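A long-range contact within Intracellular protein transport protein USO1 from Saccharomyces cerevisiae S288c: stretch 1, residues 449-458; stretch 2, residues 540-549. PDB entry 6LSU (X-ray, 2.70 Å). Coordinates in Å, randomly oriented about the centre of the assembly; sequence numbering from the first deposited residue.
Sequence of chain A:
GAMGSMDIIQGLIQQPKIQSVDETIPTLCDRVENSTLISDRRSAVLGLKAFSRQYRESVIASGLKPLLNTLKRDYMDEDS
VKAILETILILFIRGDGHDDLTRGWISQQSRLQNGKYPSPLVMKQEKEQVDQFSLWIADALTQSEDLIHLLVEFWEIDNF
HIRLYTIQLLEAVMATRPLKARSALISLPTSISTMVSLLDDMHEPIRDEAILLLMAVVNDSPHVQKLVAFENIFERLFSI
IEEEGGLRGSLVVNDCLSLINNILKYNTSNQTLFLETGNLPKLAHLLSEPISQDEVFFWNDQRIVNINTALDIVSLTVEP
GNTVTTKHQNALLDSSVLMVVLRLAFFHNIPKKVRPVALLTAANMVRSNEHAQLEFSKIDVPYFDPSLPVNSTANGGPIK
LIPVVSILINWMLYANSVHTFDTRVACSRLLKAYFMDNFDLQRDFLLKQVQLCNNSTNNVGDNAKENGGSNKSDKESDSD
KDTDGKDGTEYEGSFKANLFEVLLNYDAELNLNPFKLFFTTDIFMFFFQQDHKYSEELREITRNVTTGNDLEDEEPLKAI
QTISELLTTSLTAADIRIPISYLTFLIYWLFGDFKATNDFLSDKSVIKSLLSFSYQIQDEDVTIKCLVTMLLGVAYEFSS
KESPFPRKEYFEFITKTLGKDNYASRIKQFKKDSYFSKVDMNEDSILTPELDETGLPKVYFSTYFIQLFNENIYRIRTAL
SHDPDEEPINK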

# COMPACT_ATOMS: atom_id res chain seq x y z
N GLN A 449 -12.27 11.49 -26.48
CA GLN A 449 -10.95 10.97 -26.92
C GLN A 449 -10.94 10.78 -28.44
O GLN A 449 -9.88 11.09 -29.03
CB GLN A 449 -10.59 9.64 -26.25
CG GLN A 449 -10.15 9.79 -24.82
CD GLN A 449 -8.69 10.10 -24.71
OE1 GLN A 449 -7.82 9.32 -25.12
NE2 GLN A 449 -8.40 11.23 -24.09
N VAL A 450 -12.04 10.29 -29.04
CA VAL A 450 -12.11 10.08 -30.52
C VAL A 450 -12.12 11.44 -31.23
O VAL A 450 -11.41 11.51 -32.24
CB VAL A 450 -13.27 9.20 -30.99
CG1 VAL A 450 -13.28 7.88 -30.25
CG2 VAL A 450 -14.61 9.89 -30.85
N GLN A 451 -12.85 12.46 -30.76
CA GLN A 451 -12.76 13.83 -31.35
C GLN A 451 -11.28 14.19 -31.48
O GLN A 451 -10.85 14.44 -32.62
CB GLN A 451 -13.46 14.90 -30.51
CG GLN A 451 -14.93 14.63 -30.25
CD GLN A 451 -15.82 14.96 -31.43
OE1 GLN A 451 -15.44 14.78 -32.59
NE2 GLN A 451 -17.02 15.45 -31.14
N LEU A 452 -10.54 14.18 -30.38
CA LEU A 452 -9.12 14.64 -30.32
C LEU A 452 -8.26 13.86 -31.33
O LEU A 452 -7.37 14.46 -31.92
CB LEU A 452 -8.57 14.49 -28.90
CG LEU A 452 -8.86 15.65 -27.94
CD1 LEU A 452 -8.13 16.91 -28.37
CD2 LEU A 452 -10.36 15.91 -27.83
N CYS A 453 -8.54 12.56 -31.51
CA CYS A 453 -7.84 11.70 -32.51
C CYS A 453 -8.17 12.20 -33.92
O CYS A 453 -7.23 12.24 -34.73
CB CYS A 453 -8.19 10.22 -32.37
SG CYS A 453 -7.23 9.15 -33.48
N ASN A 454 -9.43 12.58 -34.19
CA ASN A 454 -9.91 13.07 -35.52
C ASN A 454 -9.31 14.45 -35.87
O ASN A 454 -9.43 14.83 -37.06
CB ASN A 454 -11.43 13.18 -35.63
CG ASN A 454 -12.07 11.86 -36.02
OD1 ASN A 454 -13.25 11.66 -35.75
ND2 ASN A 454 -11.31 10.97 -36.63
N ASN A 455 -8.76 15.18 -34.89
CA ASN A 455 -7.92 16.39 -35.14
C ASN A 455 -6.48 15.98 -35.47
O ASN A 455 -5.79 16.77 -36.15
CB ASN A 455 -7.90 17.36 -33.96
CG ASN A 455 -9.10 18.28 -33.97
OD1 ASN A 455 -10.24 17.81 -33.94
ND2 ASN A 455 -8.86 19.57 -34.03
N SER A 456 -6.03 14.82 -34.97
CA SER A 456 -4.70 14.22 -35.26
C SER A 456 -4.72 13.35 -36.54
O SER A 456 -3.61 12.93 -36.94
CB SER A 456 -4.19 13.43 -34.07
OG SER A 456 -2.91 12.88 -34.32
N THR A 457 -5.89 13.08 -37.15
CA THR A 457 -6.01 12.29 -38.42
C THR A 457 -6.74 13.08 -39.53
O THR A 457 -6.52 12.71 -40.71
CB THR A 457 -6.61 10.89 -38.16
OG1 THR A 457 -5.62 9.93 -38.51
CG2 THR A 457 -7.86 10.56 -38.94
N ASN A 458 -7.53 14.13 -39.22
CA ASN A 458 -8.32 14.88 -40.24
C ASN A 458 -7.92 16.37 -40.26
O ASN A 458 -7.15 16.73 -41.17
CB ASN A 458 -9.84 14.72 -40.04
CG ASN A 458 -10.27 13.30 -39.76
OD1 ASN A 458 -10.99 13.04 -38.80
ND2 ASN A 458 -9.84 12.36 -40.59
N GLU A 540 -18.26 -0.68 -29.69
CA GLU A 540 -18.79 -0.09 -30.94
C GLU A 540 -18.17 1.26 -31.22
O GLU A 540 -17.86 1.48 -32.36
CB GLU A 540 -20.31 0.01 -30.89
CG GLU A 540 -20.96 -1.35 -31.09
CD GLU A 540 -20.26 -2.20 -32.16
OE1 GLU A 540 -19.71 -3.30 -31.79
OE2 GLU A 540 -20.23 -1.74 -33.34
N ILE A 541 -18.01 2.13 -30.23
CA ILE A 541 -17.38 3.46 -30.45
C ILE A 541 -15.93 3.28 -30.90
O ILE A 541 -15.43 4.13 -31.65
CB ILE A 541 -17.46 4.34 -29.18
CG1 ILE A 541 -18.91 4.70 -28.84
CG2 ILE A 541 -16.59 5.59 -29.33
CD1 ILE A 541 -19.08 5.36 -27.50
N THR A 542 -15.24 2.28 -30.36
CA THR A 542 -13.79 2.10 -30.57
C THR A 542 -13.63 1.50 -31.96
O THR A 542 -12.75 1.98 -32.72
CB THR A 542 -13.13 1.23 -29.50
OG1 THR A 542 -13.30 1.84 -28.22
CG2 THR A 542 -11.65 1.03 -29.76
N ARG A 543 -14.51 0.55 -32.28
CA ARG A 543 -14.55 -0.13 -33.61
C ARG A 543 -14.73 0.93 -34.71
O ARG A 543 -13.98 0.90 -35.72
CB ARG A 543 -15.65 -1.20 -33.65
CG ARG A 543 -15.37 -2.29 -34.66
CD ARG A 543 -16.29 -3.50 -34.61
NE ARG A 543 -17.69 -3.15 -34.75
CZ ARG A 543 -18.25 -2.62 -35.85
NH1 ARG A 543 -17.54 -2.37 -36.93
NH2 ARG A 543 -19.54 -2.31 -35.84
N ASN A 544 -15.66 1.84 -34.57
CA ASN A 544 -16.09 2.66 -35.75
C ASN A 544 -15.19 3.89 -35.88
O ASN A 544 -15.54 4.78 -36.63
CB ASN A 544 -17.60 2.90 -35.73
CG ASN A 544 -18.33 1.57 -35.91
OD1 ASN A 544 -18.03 0.82 -36.85
ND2 ASN A 544 -19.24 1.25 -35.00
N VAL A 545 -14.05 3.91 -35.21
CA VAL A 545 -13.02 4.96 -35.42
C VAL A 545 -12.21 4.61 -36.68
O VAL A 545 -11.79 3.43 -36.84
CB VAL A 545 -12.11 5.14 -34.19
CG1 VAL A 545 -10.80 5.79 -34.55
CG2 VAL A 545 -12.79 5.94 -33.11
N THR A 546 -11.95 5.63 -37.49
CA THR A 546 -11.19 5.55 -38.77
C THR A 546 -9.90 6.37 -38.61
O THR A 546 -9.92 7.35 -37.83
CB THR A 546 -12.08 6.11 -39.88
OG1 THR A 546 -12.17 7.50 -39.54
CG2 THR A 546 -13.44 5.45 -39.96
N THR A 547 -8.82 5.99 -39.29
CA THR A 547 -7.49 6.65 -39.12
C THR A 547 -6.80 6.87 -40.47
O THR A 547 -7.39 6.52 -41.52
CB THR A 547 -6.59 5.83 -38.19
OG1 THR A 547 -6.11 4.71 -38.94
CG2 THR A 547 -7.29 5.34 -36.95
N GLY A 548 -5.61 7.47 -40.40
CA GLY A 548 -4.58 7.48 -41.46
C GLY A 548 -3.20 7.18 -40.88
O GLY A 548 -2.74 7.96 -40.03
N ASN A 549 -2.55 6.08 -41.30
CA ASN A 549 -1.23 5.65 -40.76
C ASN A 549 -0.55 4.59 -41.64
O ASN A 549 -1.21 4.08 -42.57
CB ASN A 549 -1.36 5.16 -39.31
CG ASN A 549 -0.33 5.79 -38.40
OD1 ASN A 549 -0.40 6.99 -38.10
ND2 ASN A 549 0.63 5.00 -37.96

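The contact is small, burying about 290 Å² summed over both sides, and it pairs one face of a helix, residues 449-458, with the end of a second helix and the extended segment that follows it. Its rule is economical: an apolar cluster near one end of the first stretch, one hydrogen bond near the other, and looser packing beside the hydrogen bond and at Asn454 between the two.

The apolar part centres on Val450. Its CA-to-CB bond points toward the second stretch, and its CG1 lies 3.5 Å from CG2 of Val545 and 4.1 Å from CG2 of Ile541. Those two partners sit four residues apart, one in the helix and one in the loop after it, and both aim their CB atoms back at the first helix. A single branched side chain thus meets two others with one methyl. Between the two partners the chain changes course: Asn544 is the first residue to leave helical phi/psi, and Val545 follows with an extended backbone at -81/138. Val545, past the turn, still lies beside Ile541 against Val450, with the CA atoms of Val450 and Val545 7.1 Å apart.

The polar part is a single hydrogen bond across the stretches. Gly548 N donates to Thr457 OG1 at 3.1 Å, with an angle of 143° at the hydrogen, so a side chain on the helix takes up a backbone amide just beyond the short strand 546-547. The backbones come close here, with Thr457 CA 5.9 Å from Gly548 CA. Glycine is not forced by this contact: an ideal CB would point toward the helix, yet there is room for it, 4.0 Å from Thr457 OG1. Thr457 has an off-well chi1 of -116° and is poorly ordered, so the fine geometry of this bond deserves some caution.

Van der Waals packing fills in around these two anchors. The methyl CG2 of Thr457 rests 4.0 Å from Thr546 O, while its OG1 is 4.2 Å from Thr547 CB. Asn454, one helical turn on from Val450, has a CB that points sideways, but its end comes nearer and brings ND2 to 4.1 Å from Thr546 O, a distance of packing rather than bonding.

Within the second stretch, Arg543 and Glu540 form a salt bridge, with Arg543 NH2 2.7 Å from Glu540 OE2; a weak hydrogen bond from Arg543 NE to the same OE2, at 3.2 Å, accompanies it. Neither residue touches the first stretch, so this pair links successive turns of its own helix and takes no direct part in the contact.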